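Local coordinates for protein putative NADPH:quinone reductase (Bacillus thuringiensis, PDB 3GMS) that probably reduces quinones with NADPH as a member of the medium-chain dehydrogenase/reductase superfamily, though its true substrate is unknown, at residues 132-137 and 164-170. Numbering follows the deposited sequence.
Sequences AWVTCT and LSQILNF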
ATOM      1  N   ALA A 132      -5.845  -2.560   2.534  1.00 19.89           N
ATOM      2  CA  ALA A 132      -6.635  -2.459   3.754  1.00 20.58           C
ATOM      3  C   ALA A 132      -8.096  -2.908   3.486  1.00 20.66           C
ATOM      4  O   ALA A 132      -8.646  -3.694   4.255  1.00 21.62           O
ATOM      5  CB  ALA A 132      -6.580  -1.019   4.340  1.00 19.05           C
ATOM      6  N   TRP A 133      -8.687  -2.444   2.386  1.00 21.05           N
ATOM      7  CA  TRP A 133     -10.082  -2.757   2.044  1.00 21.09           C
ATOM      8  C   TRP A 133     -10.317  -4.245   1.779  1.00 21.95           C
ATOM      9  O   TRP A 133     -11.294  -4.842   2.286  1.00 20.88           O
ATOM     10  CB  TRP A 133     -10.520  -1.996   0.804  1.00 21.62           C
ATOM     11  CG  TRP A 133     -11.954  -2.342   0.384  1.00 21.80           C
ATOM     12  CD1 TRP A 133     -12.327  -3.134  -0.660  1.00 25.66           C
ATOM     13  CD2 TRP A 133     -13.157  -1.898   1.006  1.00 23.84           C
ATOM     14  NE1 TRP A 133     -13.710  -3.192  -0.743  1.00 25.30           N
ATOM     15  CE2 TRP A 133     -14.239  -2.454   0.278  1.00 26.27           C
ATOM     16  CE3 TRP A 133     -13.433  -1.063   2.095  1.00 25.04           C
ATOM     17  CZ2 TRP A 133     -15.589  -2.219   0.621  1.00 26.40           C
ATOM     18  CZ3 TRP A 133     -14.781  -0.817   2.432  1.00 27.25           C
ATOM     19  CH2 TRP A 133     -15.836  -1.403   1.686  1.00 26.20           C
ATOM     20  N   VAL A 134      -9.462  -4.807   0.930  1.00 21.34           N
ATOM     21  CA  VAL A 134      -9.537  -6.223   0.587  1.00 21.28           C
ATOM     22  C   VAL A 134      -9.320  -7.169   1.797  1.00 22.55           C
ATOM     23  O   VAL A 134     -10.115  -8.083   2.002  1.00 22.91           O
ATOM     24  CB  VAL A 134      -8.686  -6.574  -0.653  1.00 20.72           C
ATOM     25  CG1 VAL A 134      -8.678  -8.077  -0.902  1.00 20.25           C
ATOM     26  CG2 VAL A 134      -9.264  -5.884  -1.898  1.00 20.79           C
ATOM     27  N   THR A 135      -8.255  -6.946   2.565  1.00 21.30           N
ATOM     28  CA  THR A 135      -7.975  -7.789   3.746  1.00 22.76           C
ATOM     29  C   THR A 135      -9.168  -7.731   4.718  1.00 23.38           C
ATOM     30  O   THR A 135      -9.626  -8.780   5.202  1.00 23.03           O
ATOM     31  CB  THR A 135      -6.615  -7.446   4.444  1.00 22.25           C
ATOM     32  OG1 THR A 135      -6.584  -6.047   4.771  1.00 22.54           O
ATOM     33  CG2 THR A 135      -5.382  -7.776   3.505  1.00 22.87           C
ATOM     34  N   CYS A 136      -9.716  -6.530   4.958  1.00 23.57           N
ATOM     35  CA  CYS A 136     -10.902  -6.379   5.827  1.00 23.63           C
ATOM     36  C   CYS A 136     -12.175  -7.035   5.264  1.00 24.38           C
ATOM     37  O   CYS A 136     -12.897  -7.717   5.995  1.00 24.92           O
ATOM     38  CB  CYS A 136     -11.195  -4.897   6.170  1.00 23.76           C
ATOM     39  SG  CYS A 136      -9.972  -4.187   7.327  1.00 24.93           S
ATOM     40  N   THR A 137     -12.453  -6.859   3.988  1.00 24.05           N
ATOM     41  CA  THR A 137     -13.771  -7.236   3.512  1.00 24.34           C
ATOM     42  C   THR A 137     -13.818  -8.607   2.857  1.00 25.56           C
ATOM     43  O   THR A 137     -14.911  -9.191   2.712  1.00 25.51           O
ATOM     44  CB  THR A 137     -14.351  -6.190   2.561  1.00 25.69           C
ATOM     45  OG1 THR A 137     -13.535  -6.053   1.378  1.00 22.09           O
ATOM     46  CG2 THR A 137     -14.496  -4.832   3.290  1.00 25.10           C
ATOM     47  N   LEU A 164     -11.213   2.297   8.563  1.00 24.74           N
ATOM     48  CA  LEU A 164     -12.076   1.181   8.174  1.00 24.31           C
ATOM     49  C   LEU A 164     -12.819   0.538   9.372  1.00 24.55           C
ATOM     50  O   LEU A 164     -13.941   0.041   9.207  1.00 24.02           O
ATOM     51  CB  LEU A 164     -11.279   0.119   7.424  1.00 23.81           C
ATOM     52  CG  LEU A 164     -10.929   0.562   5.992  1.00 23.83           C
ATOM     53  CD1 LEU A 164      -9.931  -0.446   5.413  1.00 27.20           C
ATOM     54  CD2 LEU A 164     -12.156   0.665   5.093  1.00 26.32           C
ATOM     55  N   SER A 165     -12.218   0.575  10.554  1.00 25.09           N
ATOM     56  CA  SER A 165     -12.949   0.027  11.718  1.00 26.63           C
ATOM     57  C   SER A 165     -14.289   0.772  11.953  1.00 27.65           C
ATOM     58  O   SER A 165     -15.286   0.166  12.352  1.00 28.63           O
ATOM     59  CB  SER A 165     -12.078  -0.008  12.966  1.00 27.12           C
ATOM     60  OG  SER A 165     -11.910   1.274  13.555  1.00 28.10           O
ATOM     61  N   GLN A 166     -14.294   2.081  11.699  1.00 27.62           N
ATOM     62  CA  GLN A 166     -15.487   2.909  11.841  1.00 28.99           C
ATOM     63  C   GLN A 166     -16.423   2.657  10.711  1.00 28.79           C
ATOM     64  O   GLN A 166     -17.613   2.450  10.955  1.00 29.94           O
ATOM     65  CB  GLN A 166     -15.132   4.403  11.933  1.00 28.71           C
ATOM     66  CG  GLN A 166     -14.187   4.657  13.106  1.00 30.84           C
ATOM     67  CD  GLN A 166     -14.817   4.261  14.461  1.00 36.07           C
ATOM     68  OE1 GLN A 166     -15.993   4.516  14.705  1.00 38.44           O
ATOM     69  NE2 GLN A 166     -14.024   3.666  15.337  1.00 37.73           N
ATOM     70  N   ILE A 167     -15.892   2.613   9.483  1.00 28.76           N
ATOM     71  CA  ILE A 167     -16.710   2.341   8.295  1.00 28.69           C
ATOM     72  C   ILE A 167     -17.384   0.955   8.330  1.00 29.73           C
ATOM     73  O   ILE A 167     -18.582   0.806   7.984  1.00 29.75           O
ATOM     74  CB  ILE A 167     -15.872   2.477   6.976  1.00 27.76           C
ATOM     75  CG1 ILE A 167     -15.419   3.933   6.769  1.00 28.02           C
ATOM     76  CG2 ILE A 167     -16.691   2.022   5.755  1.00 29.18           C
ATOM     77  CD1 ILE A 167     -14.207   4.091   5.804  1.00 29.39           C
ATOM     78  N   LEU A 168     -16.625  -0.045   8.755  1.00 29.20           N
ATOM     79  CA  LEU A 168     -17.105  -1.442   8.709  1.00 30.50           C
ATOM     80  C   LEU A 168     -17.561  -1.980  10.076  1.00 30.67           C
ATOM     81  O   LEU A 168     -17.918  -3.161  10.202  1.00 30.88           O
ATOM     82  CB  LEU A 168     -16.031  -2.360   8.082  1.00 29.65           C
ATOM     83  CG  LEU A 168     -15.592  -2.000   6.645  1.00 28.49           C
ATOM     84  CD1 LEU A 168     -14.344  -2.805   6.303  1.00 28.12           C
ATOM     85  CD2 LEU A 168     -16.689  -2.189   5.599  1.00 30.74           C
ATOM     86  N   ASN A 169     -17.556  -1.113  11.081  1.00 31.03           N
ATOM     87  CA  ASN A 169     -18.064  -1.436  12.434  1.00 31.57           C
ATOM     88  C   ASN A 169     -17.387  -2.628  13.087  1.00 31.46           C
ATOM     89  O   ASN A 169     -18.047  -3.575  13.514  1.00 32.69           O
ATOM     90  CB  ASN A 169     -19.586  -1.648  12.395  1.00 33.01           C
ATOM     91  CG  ASN A 169     -20.314  -0.485  11.774  1.00 36.12           C
ATOM     92  OD1 ASN A 169     -20.288   0.630  12.301  1.00 41.58           O
ATOM     93  ND2 ASN A 169     -20.982  -0.735  10.656  1.00 41.84           N
ATOM     94  N   PHE A 170     -16.061  -2.595  13.177  1.00 29.79           N
ATOM     95  CA  PHE A 170     -15.334  -3.599  13.919  1.00 28.34           C
ATOM     96  C   PHE A 170     -14.426  -2.854  14.851  1.00 27.80           C
ATOM     97  O   PHE A 170     -14.331  -1.629  14.770  1.00 27.89           O
ATOM     98  CB  PHE A 170     -14.573  -4.597  13.023  1.00 27.84           C
ATOM     99  CG  PHE A 170     -13.472  -3.975  12.178  1.00 26.26           C
ATOM    100  CD1 PHE A 170     -12.212  -3.730  12.706  1.00 26.15           C
ATOM    101  CD2 PHE A 170     -13.702  -3.716  10.833  1.00 25.86           C
ATOM    102  CE1 PHE A 170     -11.184  -3.196  11.943  1.00 25.91           C
ATOM    103  CE2 PHE A 170     -12.714  -3.170  10.043  1.00 25.66           C
ATOM    104  CZ  PHE A 170     -11.431  -2.910  10.576  1.00 23.25           C
TER
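L168 reaches from near the C-terminal end of helix 156-168 toward helix 127-139, and its branches divide the work. CB leads to CG, which lies anti to the carbonyl carbon (chi1 -59°), and chi2 then splits the two methyls between residues of the partner helix. CD1 meets T137 CG2 at 3.6 Å and also C136 CB; CD2 touches the six-membered part of W133 at CZ3, 3.9 Å away, from an oblique direction. One turn earlier L164 forks similarly: CD1 packs on A132 CB at 3.6 Å, while CD2 abuts the W133 ring edge near its plane, 3.7 Å from CE3. T137 CG2 covers one face of that indole, 3.7 Å above the ring plane and over its centre. A hydrogen bond from T137 OG1 to W133 O, 2.7 Å long, helps fix the rotation of T137; T137 N reaches that oxygen from the opposite face of the carbonyl plane. Beyond the leucines, C136 SG lies 4.8 Å from the F170 ring centroid, 60° off the normal, an oblique sulfur-aromatic contact. The axes of the two helical segments cross at -47°, and helix 156-168 belongs to the Rossmann-type nucleotide-binding domain. With no hydrogen bond between the segments, cohesion rests on apolar packing and dispersion, the T137 hydroxyl being turned back onto its own helix.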